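PDB 6ECI: pyridoxamine 5'-phosphate oxidase-related, FMN-binding protein from Mycobacterium smegmatis, which binds flavin adenine dinucleotide (FAD) as a member of the flavin/deazaflavin-dependent oxidoreductase family and sequesters it, protecting mycobacteria against hypoxic and oxidative stress. Local coordinates for the interface of chains A and B. Residues are numbered along the deposited sequence; one frame, centred on the assembly and turned at random. Chains: chain A/B, Pyridoxamine 5'-phosphate oxidase-related, FMN-binding protein.

Contact 1: the interface of chains A and B. Residues chain A 25-32; chain B 25, 27-32.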
# COMPACT_ATOMS: atom_id res chain seq x y z
N VAL A 25 0.70 7.96 1.08
CA VAL A 25 -0.39 8.25 0.15
C VAL A 25 -0.82 9.70 0.37
O VAL A 25 -1.34 10.04 1.45
CB VAL A 25 -1.57 7.29 0.31
CG1 VAL A 25 -2.70 7.68 -0.64
CG2 VAL A 25 -1.14 5.86 0.05
N THR A 26 -0.61 10.54 -0.63
CA THR A 26 -1.02 11.94 -0.62
C THR A 26 -2.28 12.12 -1.46
O THR A 26 -2.58 11.32 -2.35
CB THR A 26 0.10 12.83 -1.14
OG1 THR A 26 0.43 12.44 -2.48
CG2 THR A 26 1.34 12.70 -0.26
N THR A 27 -3.02 13.20 -1.18
CA THR A 27 -4.31 13.38 -1.83
C THR A 27 -4.61 14.86 -2.03
O THR A 27 -4.52 15.65 -1.08
CB THR A 27 -5.42 12.74 -1.00
OG1 THR A 27 -5.09 11.37 -0.74
CG2 THR A 27 -6.75 12.81 -1.73
N VAL A 28 -4.99 15.22 -3.25
CA VAL A 28 -5.43 16.57 -3.60
C VAL A 28 -6.77 16.46 -4.31
O VAL A 28 -6.85 15.86 -5.39
CB VAL A 28 -4.41 17.30 -4.50
CG1 VAL A 28 -5.01 18.59 -5.03
CG2 VAL A 28 -3.13 17.58 -3.73
N ASP A 29 -7.82 17.03 -3.70
CA ASP A 29 -9.17 17.03 -4.26
C ASP A 29 -9.67 15.61 -4.52
O ASP A 29 -10.21 14.96 -3.61
CB ASP A 29 -9.21 17.86 -5.55
CG ASP A 29 -9.31 19.35 -5.27
OD1 ASP A 29 -10.41 19.83 -4.93
OD2 ASP A 29 -8.28 20.05 -5.40
N ASN A 30 -9.52 15.11 -5.75
CA ASN A 30 -9.94 13.76 -6.08
C ASN A 30 -8.83 12.96 -6.75
O ASN A 30 -9.11 11.91 -7.35
CB ASN A 30 -11.19 13.79 -6.98
CG ASN A 30 -12.47 13.65 -6.19
OD1 ASN A 30 -12.61 12.77 -5.34
ND2 ASN A 30 -13.43 14.53 -6.46
N THR A 31 -7.59 13.43 -6.67
CA THR A 31 -6.44 12.76 -7.26
C THR A 31 -5.44 12.44 -6.16
O THR A 31 -5.02 13.34 -5.42
CB THR A 31 -5.80 13.63 -8.34
OG1 THR A 31 -5.32 14.85 -7.76
CG2 THR A 31 -6.82 13.97 -9.43
N SER A 32 -5.06 11.17 -6.05
CA SER A 32 -4.17 10.72 -5.00
C SER A 32 -2.94 10.04 -5.60
O SER A 32 -2.98 9.50 -6.71
CB SER A 32 -4.87 9.75 -4.05
OG SER A 32 -4.93 8.45 -4.60
N VAL B 25 -6.21 1.76 -3.48
CA VAL B 25 -6.28 3.11 -2.94
C VAL B 25 -7.43 3.83 -3.63
O VAL B 25 -7.44 3.97 -4.86
CB VAL B 25 -4.96 3.88 -3.13
CG1 VAL B 25 -5.11 5.33 -2.69
CG2 VAL B 25 -3.84 3.20 -2.36
N THR B 27 -10.19 7.29 -3.59
CA THR B 27 -10.12 8.72 -3.31
C THR B 27 -11.50 9.36 -3.47
O THR B 27 -12.16 9.16 -4.49
CB THR B 27 -9.12 9.41 -4.23
OG1 THR B 27 -7.85 8.76 -4.12
CG2 THR B 27 -8.97 10.87 -3.86
N VAL B 28 -11.91 10.13 -2.46
CA VAL B 28 -13.16 10.87 -2.47
C VAL B 28 -12.93 12.19 -1.74
O VAL B 28 -12.77 12.20 -0.51
CB VAL B 28 -14.32 10.10 -1.82
CG1 VAL B 28 -15.49 11.03 -1.54
CG2 VAL B 28 -14.76 8.95 -2.70
N ASP B 29 -12.89 13.29 -2.48
CA ASP B 29 -12.90 14.65 -1.93
C ASP B 29 -11.79 14.85 -0.89
O ASP B 29 -12.04 14.97 0.31
CB ASP B 29 -14.27 14.98 -1.34
CG ASP B 29 -15.26 15.48 -2.38
OD1 ASP B 29 -14.81 15.98 -3.43
OD2 ASP B 29 -16.48 15.37 -2.15
N ASN B 30 -10.56 14.87 -1.39
CA ASN B 30 -9.36 15.21 -0.62
C ASN B 30 -9.08 14.23 0.52
O ASN B 30 -8.25 14.53 1.39
CB ASN B 30 -9.43 16.64 -0.08
CG ASN B 30 -8.08 17.35 -0.12
OD1 ASN B 30 -7.71 17.95 -1.13
ND2 ASN B 30 -7.35 17.29 0.99
N THR B 31 -9.74 13.07 0.54
CA THR B 31 -9.50 12.07 1.57
C THR B 31 -9.41 10.70 0.91
O THR B 31 -10.35 10.27 0.24
CB THR B 31 -10.61 12.07 2.64
OG1 THR B 31 -11.89 12.10 2.01
CG2 THR B 31 -10.45 13.28 3.56
N SER B 32 -8.29 10.03 1.11
CA SER B 32 -8.05 8.72 0.54
C SER B 32 -8.33 7.63 1.56
O SER B 32 -8.31 7.85 2.78
CB SER B 32 -6.61 8.60 0.04
OG SER B 32 -6.38 9.47 -1.05

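Contact 2: the interface of chains A and B. Residues chain A 32-34, 36; chain B 25, 66, 68, 79, 81, 83.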
# COMPACT_ATOMS: atom_id res chain seq x y z
N SER A 32 -5.06 11.17 -6.05
CA SER A 32 -4.17 10.72 -5.00
C SER A 32 -2.94 10.04 -5.60
O SER A 32 -2.98 9.50 -6.71
CB SER A 32 -4.87 9.75 -4.05
OG SER A 32 -4.93 8.45 -4.60
N HIS A 33 -1.84 10.09 -4.85
CA HIS A 33 -0.58 9.48 -5.24
C HIS A 33 -0.06 8.61 -4.11
O HIS A 33 -0.33 8.88 -2.93
CB HIS A 33 0.46 10.55 -5.60
CG HIS A 33 0.16 11.27 -6.87
ND1 HIS A 33 -0.77 12.27 -6.96
CD2 HIS A 33 0.68 11.12 -8.12
CE1 HIS A 33 -0.82 12.72 -8.20
NE2 HIS A 33 0.05 12.04 -8.93
N ILE A 34 0.68 7.57 -4.47
CA ILE A 34 1.23 6.63 -3.50
C ILE A 34 2.73 6.53 -3.71
O ILE A 34 3.21 6.44 -4.85
CB ILE A 34 0.54 5.25 -3.59
CG1 ILE A 34 1.26 4.22 -2.73
CG2 ILE A 34 0.43 4.79 -5.03
CD1 ILE A 34 0.44 2.98 -2.47
N PRO A 36 6.05 4.42 -2.32
CA PRO A 36 6.73 3.44 -1.47
C PRO A 36 7.96 4.05 -0.82
O PRO A 36 8.74 4.75 -1.47
CB PRO A 36 7.11 2.32 -2.46
CG PRO A 36 6.25 2.55 -3.64
CD PRO A 36 5.99 4.01 -3.72
N VAL B 25 -6.21 1.76 -3.48
CA VAL B 25 -6.28 3.11 -2.94
C VAL B 25 -7.43 3.83 -3.63
O VAL B 25 -7.44 3.97 -4.86
CB VAL B 25 -4.96 3.88 -3.13
CG1 VAL B 25 -5.11 5.33 -2.69
CG2 VAL B 25 -3.84 3.20 -2.36
N LEU B 66 -6.45 3.27 -7.41
CA LEU B 66 -5.04 2.95 -7.51
C LEU B 66 -4.79 1.54 -6.99
O LEU B 66 -5.38 1.14 -5.99
CB LEU B 66 -4.19 3.95 -6.72
CG LEU B 66 -3.93 5.30 -7.37
CD1 LEU B 66 -3.19 6.22 -6.41
CD2 LEU B 66 -3.11 5.09 -8.61
N GLU B 68 -1.37 -0.85 -5.98
CA GLU B 68 0.07 -0.85 -5.81
C GLU B 68 0.51 -2.14 -5.13
O GLU B 68 -0.22 -2.72 -4.33
CB GLU B 68 0.53 0.36 -4.98
CG GLU B 68 2.03 0.59 -5.01
CD GLU B 68 2.74 -0.08 -3.85
OE1 GLU B 68 2.05 -0.58 -2.94
OE2 GLU B 68 3.99 -0.10 -3.85
N SER B 79 8.54 -1.27 -7.22
CA SER B 79 7.13 -1.09 -6.96
C SER B 79 6.41 -0.86 -8.28
O SER B 79 6.99 -0.35 -9.24
CB SER B 79 6.86 0.07 -6.01
OG SER B 79 7.15 1.31 -6.62
N ILE B 81 2.55 0.56 -9.81
CA ILE B 81 1.30 1.26 -9.55
C ILE B 81 0.42 1.14 -10.79
O ILE B 81 0.85 1.46 -11.90
CB ILE B 81 1.53 2.74 -9.19
CG1 ILE B 81 2.41 2.86 -7.95
CG2 ILE B 81 0.20 3.44 -8.95
CD1 ILE B 81 2.78 4.28 -7.61
N ARG B 83 -3.14 2.42 -12.37
CA ARG B 83 -4.32 3.28 -12.39
C ARG B 83 -5.36 2.64 -13.31
O ARG B 83 -5.07 2.34 -14.47
CB ARG B 83 -4.00 4.69 -12.88
CG ARG B 83 -2.92 5.40 -12.07
CD ARG B 83 -3.16 6.90 -12.02
NE ARG B 83 -2.01 7.61 -11.46
CZ ARG B 83 -2.00 8.22 -10.27
NH1 ARG B 83 -3.08 8.23 -9.51
NH2 ARG B 83 -0.90 8.83 -9.86

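Contact 3: the interface of chains A and B. Residues chain A 23, 68, 70-72, 79; chain B 21, 23, 34, 36, 68, 70.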
# COMPACT_ATOMS: atom_id res chain seq x y z
N ARG A 23 4.12 2.62 2.40
CA ARG A 23 3.71 3.56 1.36
C ARG A 23 3.11 4.82 1.96
O ARG A 23 2.25 4.74 2.84
CB ARG A 23 2.69 2.91 0.40
CG ARG A 23 3.20 1.68 -0.31
CD ARG A 23 2.82 0.41 0.44
NE ARG A 23 3.76 -0.68 0.17
CZ ARG A 23 3.96 -1.71 0.99
NH1 ARG A 23 4.83 -2.66 0.67
NH2 ARG A 23 3.28 -1.80 2.12
N GLU A 68 0.97 3.36 5.27
CA GLU A 68 0.46 2.00 5.30
C GLU A 68 1.61 1.02 5.20
O GLU A 68 2.58 1.26 4.46
CB GLU A 68 -0.54 1.75 4.17
CG GLU A 68 -1.40 0.52 4.37
CD GLU A 68 -0.78 -0.74 3.78
OE1 GLU A 68 0.29 -0.64 3.13
OE2 GLU A 68 -1.37 -1.83 3.96
N ASP A 70 2.15 -3.58 5.75
CA ASP A 70 1.43 -4.83 5.99
C ASP A 70 2.39 -6.00 5.82
O ASP A 70 3.54 -5.84 5.42
CB ASP A 70 0.22 -4.97 5.07
CG ASP A 70 0.58 -4.77 3.61
OD1 ASP A 70 1.53 -5.42 3.12
OD2 ASP A 70 -0.10 -3.97 2.93
N ASP A 71 1.87 -7.19 6.13
CA ASP A 71 2.58 -8.45 6.01
C ASP A 71 1.55 -9.56 6.14
O ASP A 71 0.44 -9.34 6.62
CB ASP A 71 3.68 -8.59 7.07
CG ASP A 71 4.71 -9.64 6.72
OD1 ASP A 71 4.84 -9.96 5.52
OD2 ASP A 71 5.38 -10.14 7.64
N HIS A 72 1.93 -10.76 5.70
CA HIS A 72 0.98 -11.86 5.67
C HIS A 72 1.72 -13.18 5.54
O HIS A 72 2.85 -13.24 5.04
CB HIS A 72 -0.01 -11.71 4.51
CG HIS A 72 0.51 -12.26 3.22
ND1 HIS A 72 0.14 -13.49 2.73
CD2 HIS A 72 1.40 -11.75 2.33
CE1 HIS A 72 0.76 -13.71 1.58
NE2 HIS A 72 1.53 -12.67 1.32
N SER A 79 -2.44 -5.52 8.70
CA SER A 79 -2.11 -4.25 8.06
C SER A 79 -2.30 -3.14 9.08
O SER A 79 -3.13 -3.23 9.98
CB SER A 79 -2.97 -3.99 6.82
OG SER A 79 -4.32 -3.75 7.19
N LEU B 21 0.29 -9.87 -2.14
CA LEU B 21 -0.39 -8.87 -1.33
C LEU B 21 -0.16 -7.49 -1.94
O LEU B 21 0.98 -7.07 -2.13
CB LEU B 21 0.10 -8.91 0.12
CG LEU B 21 -0.75 -8.14 1.13
CD1 LEU B 21 -2.13 -8.75 1.23
CD2 LEU B 21 -0.06 -8.14 2.49
N ARG B 23 -2.44 -3.34 -2.59
CA ARG B 23 -3.29 -2.38 -1.91
C ARG B 23 -4.11 -1.59 -2.91
O ARG B 23 -3.55 -1.02 -3.86
CB ARG B 23 -2.46 -1.44 -1.04
CG ARG B 23 -1.78 -2.14 0.13
CD ARG B 23 -0.36 -1.65 0.31
NE ARG B 23 0.56 -2.19 -0.68
CZ ARG B 23 1.28 -3.29 -0.52
NH1 ARG B 23 1.19 -4.00 0.60
NH2 ARG B 23 2.10 -3.69 -1.48
N ILE B 34 -7.20 3.26 1.88
CA ILE B 34 -6.35 2.21 1.33
C ILE B 34 -6.83 0.87 1.84
O ILE B 34 -7.17 0.72 3.02
CB ILE B 34 -4.86 2.45 1.65
CG1 ILE B 34 -3.99 1.35 1.05
CG2 ILE B 34 -4.64 2.59 3.14
CD1 ILE B 34 -2.51 1.67 1.03
N PRO B 36 -5.67 -3.13 1.74
CA PRO B 36 -4.83 -4.27 1.37
C PRO B 36 -5.69 -5.41 0.83
O PRO B 36 -6.73 -5.74 1.41
CB PRO B 36 -4.13 -4.65 2.68
CG PRO B 36 -4.21 -3.42 3.52
CD PRO B 36 -5.50 -2.76 3.15
N GLU B 68 -1.37 -0.85 -5.98
CA GLU B 68 0.07 -0.85 -5.81
C GLU B 68 0.51 -2.14 -5.13
O GLU B 68 -0.22 -2.72 -4.33
CB GLU B 68 0.53 0.36 -4.98
CG GLU B 68 2.03 0.59 -5.01
CD GLU B 68 2.74 -0.08 -3.85
OE1 GLU B 68 2.05 -0.58 -2.94
OE2 GLU B 68 3.99 -0.10 -3.85
N ASP B 70 4.65 -4.02 -4.09
CA ASP B 70 6.09 -3.79 -4.11
C ASP B 70 6.79 -4.96 -3.44
O ASP B 70 6.15 -5.88 -2.91
CB ASP B 70 6.44 -2.46 -3.44
CG ASP B 70 5.83 -2.31 -2.06
OD1 ASP B 70 5.92 -3.27 -1.26
OD2 ASP B 70 5.27 -1.23 -1.76

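Contact 1: the interface of chains A and B
Two beta-hairpins of the split-barrel flavin-binding fold, typical of pyridoxamine 5'-phosphate oxidase relatives, meet here across the two-fold axis, each made of strands 21-28 and 31-41 joined by a turn at residues 29 and 30. The family commonly pairs two such barrels, so the contact is likely part of the biological dimer. Close packing takes in the threonines and the turn asparagines alike. In both A:Thr27 and B:Thr27 the methyl CG2 stands anti to the backbone N and the hydroxyl is turned beside that N (chi1 -54° and -55°), so A:Thr27 CG2 meets B:Thr27 CG2 at 3.6 Å while each OG1 reaches the opposite serine. A:Ser32 OG, in the crowded position between its own N and carbonyl carbon, donates to B:Thr27 OG1 at 3.0 Å. Farther from the turn along strand 21-28, A:Val25 CG1 and B:Val25 CG1 touch tip to tip at 3.9 Å. The turn end is more polar but also well buried. A:Asn30 OD1 takes the N-H of B:Asp29 at 2.9 Å, nearly straight at the hydrogen (171°) but with the donor well above the amide plane. B:Asn30 OD1 likewise receives A:Asp29 N at 2.7 Å. The loose side faces away from the partner: A:Thr26, A:Thr31 and B:Thr31 hide no surface there and the Val28 residues hardly any, and B:Thr31 OG1 turns back to B:Val28 O of its own chain at 2.7 Å.

Contact 2: the interface of chains A and B
The guanidinium of B:Arg83 meets chain A with its edge: the backbone carbonyl of A:Ser32 lies in its plane, and A:His33 CG also falls at that edge, with the imidazole turned 75° from the guanidinium. This is a strand-to-strand contact of the split-barrel flavoprotein fold, in which strand 31-41 of one subunit lies over strands 64-72 and 77-88 of the other. B:Arg83 NH1 donates to A:Ser32 O at 3.1 Å, almost linear at the hydrogen (176°) and directed nearly along the C=O axis; B:Arg83 NH2 approaches A:His33 CD2 at 3.3 Å. Because the arginine is poorly ordered, this grip is best regarded as provisional. Beside it, B:Leu66 presents CD1 to the A:Ser32 hydroxyl oxygen OG at 3.4 Å, placing an apolar branch next to the serine hydroxyl. The apolar centre belongs to A:Ile34, whose two branches divide the work. Its CG1 runs anti to the backbone N (chi1 171°) and carries A:Ile34 CD1 obliquely across B:Glu68, reaching CB at 3.6 Å. The A:Ile34 CG2 methyl, in the crowded position, meets B:Ile81 CD1 at 3.5 Å as the two isoleucines slide past each other in opposite directions. Further along the strand, the A:Pro36 ring tip CG rests against B:Ser79 CB at 3.5 Å. Both residues belong to FAD-binding sites, so subunit packing here borders directly on the cofactor pocket.

Contact 3: the interface of chains A and B
Both A:Arg23 and B:Arg23 leave strand 21-28 with CG beside the backbone N, but they bend differently: A:Arg23 turns at chi2 (94°), B:Arg23 at chi2 and again at chi3 (-75°). Crossing at about a right angle, they stack their guanidinium groups within this likely split-barrel dimer: A:Arg23 CZ lies 3.5 Å from B:Arg23 CZ, over the centre of its plane. Each plane is framed at its edge by the opposite aspartate, whose CG is in the crowded position. A:Arg23 NE donates in plane to the syn lone pair of B:Asp70 OD2 at 2.5 Å, and A:Arg23 NH1 lies 2.9 Å from that same oxygen. In the twin pair it is B:Arg23 NH1 that donates to the syn lone pair of A:Asp70 OD2, at 2.7 Å. A further carboxylate may steady the stack: B:Arg23 NE bonds B:Glu68 OE1 of its own chain at 3.1 Å, and that oxygen also forms a longer salt bridge with A:Arg23 NE. The surrounding acids would offset repulsion between the stacked cations. Apolar groups flank this cluster. B:Leu21 CD2 meets A:Asp70 CG tip to tip at 3.6 Å, and B:Leu21 CB approaches A:His72 CD2 at 3.8 Å.

Contact 2 lies between the others: its C-alpha centre is about 11 Å from those of contact 1 and contact 3, which are themselves about 17 Å apart. A:Ser32 and B:Val25 join contact 1 to contact 2, and B:Glu68 joins contact 2 to contact 3. Strands 21-28 and 31-41 run through all three, while strand 64-72 and the strand that carries Ser79 (76-88 in chain A, 77-88 in chain B) enter in contacts 2 and 3. With the two-fold repeats, the patches form a continuous interface that runs from the hairpin turns to the charged centre and lies beside the cofactor sites.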